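Local coordinates for conserved exported protein (Bacteroides fragilis, PDB 3CLW) that has no established function but probably hydrolyses O-glycosidic bonds, as a TIM-barrel glycoside hydrolase, at residues Glu329-Leu334 with Leu362-Pro367; Thr358-Gly363 with Ile368-Leu373; Tyr262-Leu265 with Asn269-Asn272. All coordinates share one frame; numbering follows the deposited sequence.

Contact 1. Residues Glu329-Leu334 with Leu362-Pro367; sequences ERSINL and LGEDVP
Glu364 reaches from a loop to Arg330 and Ser331 in the first turns of helix 328-347, one of the outer helices of a TIM-barrel domain. The loop follows barrel strand 353-356 and the short strand 360-361, so the carboxylate ties this part of the chain back to helix 328-347, which precedes strand 353-356. At the base of the side chain, CB lies 4.0 Å from NH2 of Arg330. CG is set anti to the backbone N (chi1 -155°), and from there the extended chain leads straight to the helix, with CG passing CD1 of Leu334 at 4.2 Å. The same leucine methyl sits 3.8 Å from CD of Glu364 and also touches its backbone carbonyl O.

At the tip the two oxygens divide the work. OE1 forms a salt bridge with NH2 of Arg330 (2.9 Å), lying in the guanidinium plane although the carboxylate itself is turned 52° from it. The guanidinium is also fixed by a bond from NH1 to the carbonyl of Met324. A water links OE1 to the hydroxyl of Ser331. OE2 accepts the Ser331 OG proton at 2.6 Å through its syn lone pair, and a second water donates both to OE2 (2.9 Å) and to the backbone O of Ser331 (2.8 Å).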
ATOM      1  N   GLU A 329      -9.398  23.505  -0.075  1.00 46.77           N
ATOM      2  CA  GLU A 329      -7.966  23.703  -0.307  1.00 46.55           C
ATOM      3  C   GLU A 329      -7.163  22.644   0.454  1.00 45.63           C
ATOM      4  O   GLU A 329      -6.243  22.035  -0.087  1.00 45.46           O
ATOM      5  CB  GLU A 329      -7.536  25.109   0.121  1.00 46.87           C
ATOM      6  CG  GLU A 329      -8.196  26.286  -0.662  1.00 50.67           C
ATOM      7  CD  GLU A 329      -9.733  26.470  -0.434  1.00 53.32           C
ATOM      8  OE1 GLU A 329     -10.274  26.210   0.682  1.00 52.98           O
ATOM      9  OE2 GLU A 329     -10.407  26.887  -1.410  1.00 55.81           O
ATOM     10  N   ARG A 330      -7.514  22.399   1.711  1.00 45.11           N
ATOM     11  CA  ARG A 330      -6.828  21.340   2.435  1.00 44.49           C
ATOM     12  C   ARG A 330      -7.027  20.017   1.672  1.00 43.62           C
ATOM     13  O   ARG A 330      -6.081  19.254   1.464  1.00 44.17           O
ATOM     14  CB  ARG A 330      -7.320  21.232   3.872  1.00 44.61           C
ATOM     15  CG  ARG A 330      -6.469  20.272   4.704  1.00 44.17           C
ATOM     16  CD  ARG A 330      -7.376  19.262   5.342  1.00 44.76           C
ATOM     17  NE  ARG A 330      -7.431  19.444   6.763  1.00 45.08           N
ATOM     18  CZ  ARG A 330      -8.281  18.842   7.584  1.00 45.61           C
ATOM     19  NH1 ARG A 330      -8.196  19.121   8.879  1.00 45.97           N
ATOM     20  NH2 ARG A 330      -9.207  17.983   7.135  1.00 41.30           N
ATOM     21  N   SER A 331      -8.250  19.784   1.208  1.00 42.64           N
ATOM     22  CA  SER A 331      -8.590  18.526   0.553  1.00 40.67           C
ATOM     23  C   SER A 331      -7.712  18.177  -0.652  1.00 40.39           C
ATOM     24  O   SER A 331      -7.159  17.063  -0.713  1.00 39.98           O
ATOM     25  CB  SER A 331     -10.067  18.498   0.203  1.00 40.28           C
ATOM     26  OG  SER A 331     -10.802  18.234   1.382  1.00 39.51           O
ATOM     27  N   ILE A 332      -7.583  19.114  -1.593  1.00 39.31           N
ATOM     28  CA  ILE A 332      -6.696  18.937  -2.746  1.00 38.70           C
ATOM     29  C   ILE A 332      -5.178  18.957  -2.384  1.00 39.14           C
ATOM     30  O   ILE A 332      -4.353  18.372  -3.088  1.00 38.83           O
ATOM     31  CB  ILE A 332      -7.050  19.925  -3.898  1.00 38.27           C
ATOM     32  CG1 ILE A 332      -6.330  19.587  -5.201  1.00 37.45           C
ATOM     33  CG2 ILE A 332      -6.771  21.361  -3.514  1.00 39.05           C
ATOM     34  CD1 ILE A 332      -6.752  18.248  -5.811  1.00 39.18           C
ATOM     35  N   ASN A 333      -4.826  19.656  -1.306  1.00 39.73           N
ATOM     36  CA  ASN A 333      -3.456  19.678  -0.816  1.00 39.83           C
ATOM     37  C   ASN A 333      -3.024  18.281  -0.376  1.00 39.44           C
ATOM     38  O   ASN A 333      -1.896  17.850  -0.651  1.00 39.48           O
ATOM     39  CB  ASN A 333      -3.305  20.642   0.350  1.00 39.74           C
ATOM     40  CG  ASN A 333      -3.337  22.111  -0.066  1.00 43.12           C
ATOM     41  OD1 ASN A 333      -3.211  22.482  -1.236  1.00 44.66           O
ATOM     42  ND2 ASN A 333      -3.504  22.964   0.926  1.00 48.29           N
ATOM     43  N   LEU A 334      -3.931  17.590   0.315  1.00 39.22           N
ATOM     44  CA  LEU A 334      -3.702  16.218   0.741  1.00 38.18           C
ATOM     45  C   LEU A 334      -3.597  15.291  -0.463  1.00 38.82           C
ATOM     46  O   LEU A 334      -2.656  14.479  -0.535  1.00 37.83           O
ATOM     47  CB  LEU A 334      -4.801  15.755   1.674  1.00 37.71           C
ATOM     48  CG  LEU A 334      -4.827  16.418   3.053  1.00 37.99           C
ATOM     49  CD1 LEU A 334      -6.160  16.119   3.738  1.00 34.48           C
ATOM     50  CD2 LEU A 334      -3.647  15.921   3.878  1.00 34.50           C
ATOM     51  N   LEU A 362     -12.024   7.366   9.752  1.00 38.93           N
ATOM     52  CA  LEU A 362     -12.898   8.417  10.265  1.00 40.40           C
ATOM     53  C   LEU A 362     -12.305   9.787   9.996  1.00 40.11           C
ATOM     54  O   LEU A 362     -13.005  10.783  10.061  1.00 40.80           O
ATOM     55  CB  LEU A 362     -13.146   8.221  11.765  1.00 41.08           C
ATOM     56  CG  LEU A 362     -14.261   7.253  12.184  1.00 40.98           C
ATOM     57  CD1 LEU A 362     -14.014   5.824  11.736  1.00 40.40           C
ATOM     58  CD2 LEU A 362     -14.318   7.296  13.680  1.00 42.95           C
ATOM     59  N   GLY A 363     -11.009   9.828   9.689  1.00 40.51           N
ATOM     60  CA  GLY A 363     -10.280  11.088   9.457  1.00 39.06           C
ATOM     61  C   GLY A 363     -10.154  11.337   7.975  1.00 39.37           C
ATOM     62  O   GLY A 363     -10.646  10.535   7.175  1.00 38.80           O
ATOM     63  N   GLU A 364      -9.495  12.432   7.595  1.00 39.16           N
ATOM     64  CA  GLU A 364      -9.236  12.722   6.177  1.00 39.79           C
ATOM     65  C   GLU A 364      -7.780  12.372   5.864  1.00 39.90           C
ATOM     66  O   GLU A 364      -6.944  13.254   5.621  1.00 39.88           O
ATOM     67  CB  GLU A 364      -9.566  14.180   5.796  1.00 39.55           C
ATOM     68  CG  GLU A 364      -9.898  14.368   4.284  1.00 40.43           C
ATOM     69  CD  GLU A 364      -9.973  15.854   3.811  1.00 41.34           C
ATOM     70  OE1 GLU A 364      -9.916  16.792   4.634  1.00 42.99           O
ATOM     71  OE2 GLU A 364     -10.071  16.085   2.595  1.00 41.44           O
ATOM     72  N   ASP A 365      -7.473  11.076   5.883  1.00 39.75           N
ATOM     73  CA  ASP A 365      -6.073  10.630   5.831  1.00 39.74           C
ATOM     74  C   ASP A 365      -5.850   9.426   4.910  1.00 39.44           C
ATOM     75  O   ASP A 365      -4.754   8.928   4.820  1.00 39.39           O
ATOM     76  CB  ASP A 365      -5.581  10.333   7.237  1.00 39.75           C
ATOM     77  CG  ASP A 365      -6.620   9.600   8.075  1.00 41.50           C
ATOM     78  OD1 ASP A 365      -7.372   8.767   7.548  1.00 41.60           O
ATOM     79  OD2 ASP A 365      -6.711   9.879   9.286  1.00 46.96           O
ATOM     80  N   VAL A 366      -6.903   8.999   4.213  1.00 38.81           N
ATOM     81  CA  VAL A 366      -6.884   7.860   3.280  1.00 38.33           C
ATOM     82  C   VAL A 366      -7.955   8.165   2.201  1.00 37.53           C
ATOM     83  O   VAL A 366      -8.505   9.261   2.208  1.00 37.13           O
ATOM     84  CB  VAL A 366      -7.142   6.507   3.983  1.00 37.73           C
ATOM     85  CG1 VAL A 366      -6.017   6.164   4.998  1.00 38.68           C
ATOM     86  CG2 VAL A 366      -8.506   6.485   4.639  1.00 38.15           C
ATOM     87  N   PRO A 367      -8.150   7.264   1.219  1.00 37.21           N
ATOM     88  CA  PRO A 367      -9.151   7.436   0.138  1.00 37.00           C
ATOM     89  C   PRO A 367     -10.607   7.713   0.571  1.00 36.76           C
ATOM     90  O   PRO A 367     -11.258   8.568  -0.017  1.00 37.14           O
ATOM     91  CB  PRO A 367      -9.069   6.119  -0.623  1.00 35.51           C
ATOM     92  CG  PRO A 367      -7.661   5.683  -0.381  1.00 37.61           C
ATOM     93  CD  PRO A 367      -7.346   6.044   1.018  1.00 36.66           C
TER
HETATM   94  O   HOH W   1      -8.639  14.984   0.328  1.00 37.17           O
HETATM   95  O   HOH W   2     -10.414  19.159   4.133  1.00 39.66           O

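Contact 2. Residues Thr358-Gly363 with Ile368-Leu373; sequences TAVSLG and IQLLPL
Leu370, Ile368 and Val360 carry the apolar side of a short parallel strand pair, in which Val360 is paired with Ile368 and Ser361 with Gln369. Val360 and Ile368 stand side by side and point the same way, CG1 of the valine resting 3.8 Å from CB of the isoleucine. Leu370 comes across Val360 at a slant: its CD2 lies 3.7 Å from Val360 CB, and its CD1 is almost as close. In the model the leucine torsions are far from staggered (chi1 -97°, chi2 19°), and both methyls lie against the valine. Ile33 of helix 30-36 touches both Val360 and Leu370, while Ile45 and Leu49 of helix 39-50 cover Ile368, so this face is buried.

The backbones are joined in the alternating manner of parallel strands. Ile368 N donates to Ala359 O, Ser361 N makes a weak bond to Ile368 O, and Leu370 N closes the run on Ser361 O at 2.8 Å. Beyond the last bond, a water donates to the carbonyls of both Leu362 (2.6 Å) and Leu370 (2.7 Å), bridging the point where the strands part.

On the face of Ser361 and Gln369 the contact is polar. The extended Gln369 side chain gives NE2 to Leu362 O at 2.9 Å; the bond is nearly straight (165°), yet NE2 stands above the carbonyl plane. Ser361 OG accepts from Gly363 N in an ST turn and is also bonded to Asp365 OD1, so one hydroxyl serves two partners of the loop. With strand 386-389 pairing antiparallel to 368-371, the arrangement is a small mixed three-stranded sheet, an addition to the TIM barrel after strand 353-356.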
ATOM      1  N   THR A 358      -5.317   1.591   5.755  1.00 32.71           N
ATOM      2  CA  THR A 358      -6.768   1.346   5.660  1.00 33.76           C
ATOM      3  C   THR A 358      -7.436   2.159   4.513  1.00 34.09           C
ATOM      4  O   THR A 358      -7.237   3.365   4.410  1.00 34.43           O
ATOM      5  CB  THR A 358      -7.457   1.686   6.964  1.00 33.56           C
ATOM      6  OG1 THR A 358      -7.209   3.066   7.253  1.00 35.30           O
ATOM      7  CG2 THR A 358      -6.925   0.814   8.149  1.00 33.03           C
ATOM      8  N   ALA A 359      -8.194   1.484   3.647  1.00 33.95           N
ATOM      9  CA  ALA A 359      -8.995   2.145   2.605  1.00 34.37           C
ATOM     10  C   ALA A 359     -10.015   3.176   3.184  1.00 34.64           C
ATOM     11  O   ALA A 359     -10.333   4.184   2.546  1.00 34.58           O
ATOM     12  CB  ALA A 359      -9.714   1.098   1.796  1.00 33.94           C
ATOM     13  N   VAL A 360     -10.507   2.915   4.396  1.00 34.03           N
ATOM     14  CA  VAL A 360     -11.499   3.773   5.043  1.00 34.25           C
ATOM     15  C   VAL A 360     -10.975   4.213   6.404  1.00 34.95           C
ATOM     16  O   VAL A 360     -10.089   3.552   7.020  1.00 35.14           O
ATOM     17  CB  VAL A 360     -12.901   3.083   5.178  1.00 34.10           C
ATOM     18  CG1 VAL A 360     -13.425   2.638   3.825  1.00 30.76           C
ATOM     19  CG2 VAL A 360     -12.809   1.874   6.102  1.00 34.56           C
ATOM     20  N   SER A 361     -11.485   5.357   6.847  1.00 35.14           N
ATOM     21  CA  SER A 361     -10.999   6.023   8.037  1.00 36.22           C
ATOM     22  C   SER A 361     -12.061   7.002   8.473  1.00 37.50           C
ATOM     23  O   SER A 361     -12.893   7.430   7.663  1.00 36.74           O
ATOM     24  CB  SER A 361      -9.713   6.809   7.731  1.00 36.71           C
ATOM     25  OG  SER A 361      -9.228   7.495   8.896  1.00 37.20           O
ATOM     26  N   LEU A 362     -12.024   7.366   9.752  1.00 38.93           N
ATOM     27  CA  LEU A 362     -12.898   8.417  10.265  1.00 40.40           C
ATOM     28  C   LEU A 362     -12.305   9.787   9.996  1.00 40.11           C
ATOM     29  O   LEU A 362     -13.005  10.783  10.061  1.00 40.80           O
ATOM     30  CB  LEU A 362     -13.146   8.221  11.765  1.00 41.08           C
ATOM     31  CG  LEU A 362     -14.261   7.253  12.184  1.00 40.98           C
ATOM     32  CD1 LEU A 362     -14.014   5.824  11.736  1.00 40.40           C
ATOM     33  CD2 LEU A 362     -14.318   7.296  13.680  1.00 42.95           C
ATOM     34  N   GLY A 363     -11.009   9.828   9.689  1.00 40.51           N
ATOM     35  CA  GLY A 363     -10.280  11.088   9.457  1.00 39.06           C
ATOM     36  C   GLY A 363     -10.154  11.337   7.975  1.00 39.37           C
ATOM     37  O   GLY A 363     -10.646  10.535   7.175  1.00 38.80           O
ATOM     38  N   ILE A 368     -11.116   6.971   1.543  1.00 36.81           N
ATOM     39  CA  ILE A 368     -12.520   7.069   1.930  1.00 37.06           C
ATOM     40  C   ILE A 368     -12.613   7.485   3.386  1.00 37.29           C
ATOM     41  O   ILE A 368     -12.028   6.848   4.274  1.00 36.71           O
ATOM     42  CB  ILE A 368     -13.327   5.743   1.711  1.00 36.73           C
ATOM     43  CG1 ILE A 368     -13.485   5.429   0.223  1.00 37.79           C
ATOM     44  CG2 ILE A 368     -14.742   5.842   2.341  1.00 36.84           C
ATOM     45  CD1 ILE A 368     -13.849   3.923  -0.076  1.00 36.54           C
ATOM     46  N   GLN A 369     -13.335   8.582   3.608  1.00 37.90           N
ATOM     47  CA  GLN A 369     -13.681   9.031   4.939  1.00 37.82           C
ATOM     48  C   GLN A 369     -15.136   8.651   5.258  1.00 37.56           C
ATOM     49  O   GLN A 369     -16.027   8.827   4.450  1.00 37.94           O
ATOM     50  CB  GLN A 369     -13.463  10.528   5.087  1.00 38.11           C
ATOM     51  CG  GLN A 369     -13.956  11.058   6.429  1.00 36.76           C
ATOM     52  CD  GLN A 369     -13.495  12.451   6.693  1.00 38.27           C
ATOM     53  OE1 GLN A 369     -13.397  13.270   5.783  1.00 41.97           O
ATOM     54  NE2 GLN A 369     -13.206  12.742   7.946  1.00 39.08           N
ATOM     55  N   LEU A 370     -15.326   8.111   6.444  1.00 37.87           N
ATOM     56  CA  LEU A 370     -16.585   7.573   6.908  1.00 38.46           C
ATOM     57  C   LEU A 370     -17.126   8.632   7.843  1.00 38.21           C
ATOM     58  O   LEU A 370     -16.418   9.032   8.760  1.00 38.83           O
ATOM     59  CB  LEU A 370     -16.297   6.307   7.714  1.00 38.16           C
ATOM     60  CG  LEU A 370     -16.371   4.884   7.144  1.00 39.89           C
ATOM     61  CD1 LEU A 370     -16.314   4.743   5.602  1.00 38.59           C
ATOM     62  CD2 LEU A 370     -15.295   4.082   7.819  1.00 38.81           C
ATOM     63  N   LEU A 371     -18.341   9.112   7.590  1.00 37.32           N
ATOM     64  CA  LEU A 371     -18.926  10.193   8.418  1.00 37.58           C
ATOM     65  C   LEU A 371     -20.102   9.647   9.214  1.00 36.37           C
ATOM     66  O   LEU A 371     -20.976   9.034   8.639  1.00 36.38           O
ATOM     67  CB  LEU A 371     -19.369  11.391   7.562  1.00 36.91           C
ATOM     68  CG  LEU A 371     -18.265  11.991   6.673  1.00 38.99           C
ATOM     69  CD1 LEU A 371     -18.815  12.918   5.575  1.00 40.62           C
ATOM     70  CD2 LEU A 371     -17.212  12.722   7.488  1.00 41.46           C
ATOM     71  N   PRO A 372     -20.125   9.862  10.536  1.00 36.36           N
ATOM     72  CA  PRO A 372     -21.291   9.366  11.275  1.00 37.02           C
ATOM     73  C   PRO A 372     -22.578   9.930  10.662  1.00 37.02           C
ATOM     74  O   PRO A 372     -22.562  11.040  10.138  1.00 36.82           O
ATOM     75  CB  PRO A 372     -21.088   9.939  12.673  1.00 36.17           C
ATOM     76  CG  PRO A 372     -19.599  10.126  12.784  1.00 37.44           C
ATOM     77  CD  PRO A 372     -19.191  10.592  11.413  1.00 36.49           C
ATOM     78  N   LEU A 373     -23.661   9.161  10.664  1.00 38.10           N
ATOM     79  CA  LEU A 373     -24.967   9.747  10.331  1.00 39.87           C
ATOM     80  C   LEU A 373     -25.238  10.906  11.307  1.00 40.36           C
ATOM     81  O   LEU A 373     -24.609  10.999  12.376  1.00 40.42           O
ATOM     82  CB  LEU A 373     -26.065   8.691  10.370  1.00 40.07           C
ATOM     83  CG  LEU A 373     -25.784   7.491   9.461  1.00 41.46           C
ATOM     84  CD1 LEU A 373     -26.888   6.454   9.510  1.00 41.05           C
ATOM     85  CD2 LEU A 373     -25.510   7.943   8.020  1.00 41.41           C
TER
HETATM   86  O   HOH W   3     -15.585  10.849  10.579  1.00 45.60           O

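Contact 3. Residues Tyr262-Leu265 with Asn269-Asn272; sequences YSVL and NLFN
The carboxamide of Asn272 is the flat group that meets the other segment: its OD1 is approached by the CD2 methyl of Leu265 at 4.0 Å, a glancing methyl-to-oxygen touch at the border of the contact. The polar ends of this amide are engaged by other parts of the chain, OD1 by the hydroxyl of Thr306 and ND2 by the carbonyl of His304, which fixes its rotation. The neighbouring Phe271 ring packs edge-to-face with Trp309 and meets Tyr180 at about 50°, so it probably faces the barrel interior.

Most of the buried area belongs to Leu270 and Val264, whose side chains cross at about a right angle. The first torsion of Leu270 (-176°) swings CG to the side opposite the backbone N, which carries the branched end to the loop: CD2 lies 3.7 Å from CG2 of Val264, and CD1 is nearly as near to the same methyl. CD2 also rests 3.6 Å from the carbonyl O of Val264 and 4.2 Å from CA of Leu265, so that it lies against the loop backbone. Behind Val264 stand Met255 and Phe256 of helix 251-256 and Tyr208 of helix 204-221.

Leu270 thus joins the first residues of strand 270-276 to the loop that follows helix 251-256, a helix-to-strand connection of the kind found at the N-terminal ends of the strands in a TIM barrel.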
ATOM      1  N   TYR A 262      21.946 -12.065   7.180  1.00 43.69           N
ATOM      2  CA  TYR A 262      20.665 -12.720   7.233  1.00 42.44           C
ATOM      3  C   TYR A 262      20.051 -12.737   5.854  1.00 41.73           C
ATOM      4  O   TYR A 262      18.869 -12.433   5.694  1.00 41.86           O
ATOM      5  CB  TYR A 262      19.761 -11.986   8.199  1.00 42.00           C
ATOM      6  CG  TYR A 262      20.260 -11.927   9.608  1.00 41.15           C
ATOM      7  CD1 TYR A 262      20.100 -13.005  10.463  1.00 40.88           C
ATOM      8  CD2 TYR A 262      20.875 -10.771  10.101  1.00 43.30           C
ATOM      9  CE1 TYR A 262      20.548 -12.948  11.774  1.00 40.41           C
ATOM     10  CE2 TYR A 262      21.314 -10.697  11.424  1.00 42.69           C
ATOM     11  CZ  TYR A 262      21.144 -11.803  12.239  1.00 41.14           C
ATOM     12  OH  TYR A 262      21.558 -11.761  13.532  1.00 42.62           O
ATOM     13  N   SER A 263      20.867 -13.064   4.862  1.00 40.43           N
ATOM     14  CA  SER A 263      20.418 -13.099   3.477  1.00 39.91           C
ATOM     15  C   SER A 263      19.295 -14.117   3.318  1.00 39.85           C
ATOM     16  O   SER A 263      19.438 -15.270   3.742  1.00 38.80           O
ATOM     17  CB  SER A 263      21.569 -13.415   2.508  1.00 39.60           C
ATOM     18  OG  SER A 263      21.138 -13.325   1.152  1.00 36.85           O
ATOM     19  N   VAL A 264      18.184 -13.675   2.710  1.00 40.16           N
ATOM     20  CA  VAL A 264      17.010 -14.538   2.481  1.00 39.19           C
ATOM     21  C   VAL A 264      16.863 -14.916   1.012  1.00 39.64           C
ATOM     22  O   VAL A 264      15.965 -15.667   0.638  1.00 39.70           O
ATOM     23  CB  VAL A 264      15.709 -13.878   3.015  1.00 40.01           C
ATOM     24  CG1 VAL A 264      15.762 -13.771   4.531  1.00 38.65           C
ATOM     25  CG2 VAL A 264      15.452 -12.485   2.379  1.00 38.27           C
ATOM     26  N   LEU A 265      17.778 -14.417   0.187  1.00 39.69           N
ATOM     27  CA  LEU A 265      17.695 -14.524  -1.275  1.00 39.50           C
ATOM     28  C   LEU A 265      17.593 -15.971  -1.753  1.00 39.63           C
ATOM     29  O   LEU A 265      16.945 -16.247  -2.752  1.00 39.35           O
ATOM     30  CB  LEU A 265      18.892 -13.812  -1.946  1.00 40.03           C
ATOM     31  CG  LEU A 265      19.013 -12.269  -1.870  1.00 40.08           C
ATOM     32  CD1 LEU A 265      20.259 -11.802  -2.639  1.00 38.71           C
ATOM     33  CD2 LEU A 265      17.743 -11.508  -2.371  1.00 39.18           C
ATOM     34  N   ASN A 269      10.682 -19.646  -1.904  1.00 37.39           N
ATOM     35  CA  ASN A 269       9.321 -19.090  -1.848  1.00 36.55           C
ATOM     36  C   ASN A 269       9.279 -17.638  -1.408  1.00 36.48           C
ATOM     37  O   ASN A 269       8.198 -17.092  -1.148  1.00 35.91           O
ATOM     38  CB  ASN A 269       8.403 -19.967  -0.990  1.00 35.74           C
ATOM     39  CG  ASN A 269       8.243 -21.341  -1.562  1.00 34.95           C
ATOM     40  OD1 ASN A 269       7.886 -21.484  -2.729  1.00 32.51           O
ATOM     41  ND2 ASN A 269       8.494 -22.367  -0.749  1.00 31.83           N
ATOM     42  N   LEU A 270      10.463 -17.025  -1.329  1.00 36.46           N
ATOM     43  CA  LEU A 270      10.576 -15.596  -1.067  1.00 36.20           C
ATOM     44  C   LEU A 270      10.067 -14.837  -2.275  1.00 36.52           C
ATOM     45  O   LEU A 270      10.449 -15.142  -3.409  1.00 37.10           O
ATOM     46  CB  LEU A 270      12.024 -15.190  -0.826  1.00 35.80           C
ATOM     47  CG  LEU A 270      12.270 -13.707  -0.449  1.00 35.90           C
ATOM     48  CD1 LEU A 270      11.977 -13.398   1.025  1.00 31.36           C
ATOM     49  CD2 LEU A 270      13.716 -13.265  -0.842  1.00 35.73           C
ATOM     50  N   PHE A 271       9.211 -13.847  -2.031  1.00 35.93           N
ATOM     51  CA  PHE A 271       8.935 -12.852  -3.039  1.00 34.94           C
ATOM     52  C   PHE A 271      10.146 -11.934  -3.120  1.00 35.31           C
ATOM     53  O   PHE A 271      10.521 -11.300  -2.115  1.00 35.08           O
ATOM     54  CB  PHE A 271       7.681 -12.060  -2.672  1.00 34.71           C
ATOM     55  CG  PHE A 271       7.313 -11.010  -3.675  1.00 34.38           C
ATOM     56  CD1 PHE A 271       7.522 -11.221  -5.051  1.00 34.06           C
ATOM     57  CD2 PHE A 271       6.696  -9.820  -3.258  1.00 37.04           C
ATOM     58  CE1 PHE A 271       7.154 -10.245  -5.981  1.00 33.62           C
ATOM     59  CE2 PHE A 271       6.341  -8.838  -4.192  1.00 32.91           C
ATOM     60  CZ  PHE A 271       6.591  -9.054  -5.544  1.00 32.65           C
ATOM     61  N   ASN A 272      10.749 -11.851  -4.311  1.00 34.66           N
ATOM     62  CA  ASN A 272      12.004 -11.141  -4.484  1.00 35.24           C
ATOM     63  C   ASN A 272      11.760  -9.641  -4.601  1.00 34.95           C
ATOM     64  O   ASN A 272      11.766  -9.065  -5.697  1.00 35.14           O
ATOM     65  CB  ASN A 272      12.795 -11.700  -5.696  1.00 35.81           C
ATOM     66  CG  ASN A 272      14.150 -11.006  -5.908  1.00 35.91           C
ATOM     67  OD1 ASN A 272      14.813 -10.590  -4.954  1.00 34.24           O
ATOM     68  ND2 ASN A 272      14.552 -10.883  -7.169  1.00 34.91           N
TER

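Overall arrangement
Contacts 1 and 2 form one continuous region. They share Leu362 and Gly363, their centres are 11 Å apart, and Val366 packs against Ser361. Together they join the chain that leaves strand 353-356 to helix 328-347 and to the small added sheet. Contact 3 is remote: its centre lies about 37 Å from that of contact 1 and 36 Å from that of contact 2, on the opposite side of the chain's centre, at the start of strand 270-276. Contacts 1 and 2 follow the C-terminal end of a barrel strand, the end where TIM-barrel hydrolases usually carry their active sites, whereas contact 3 lies at the N-terminal end of its strand; no catalytic residue is assigned here.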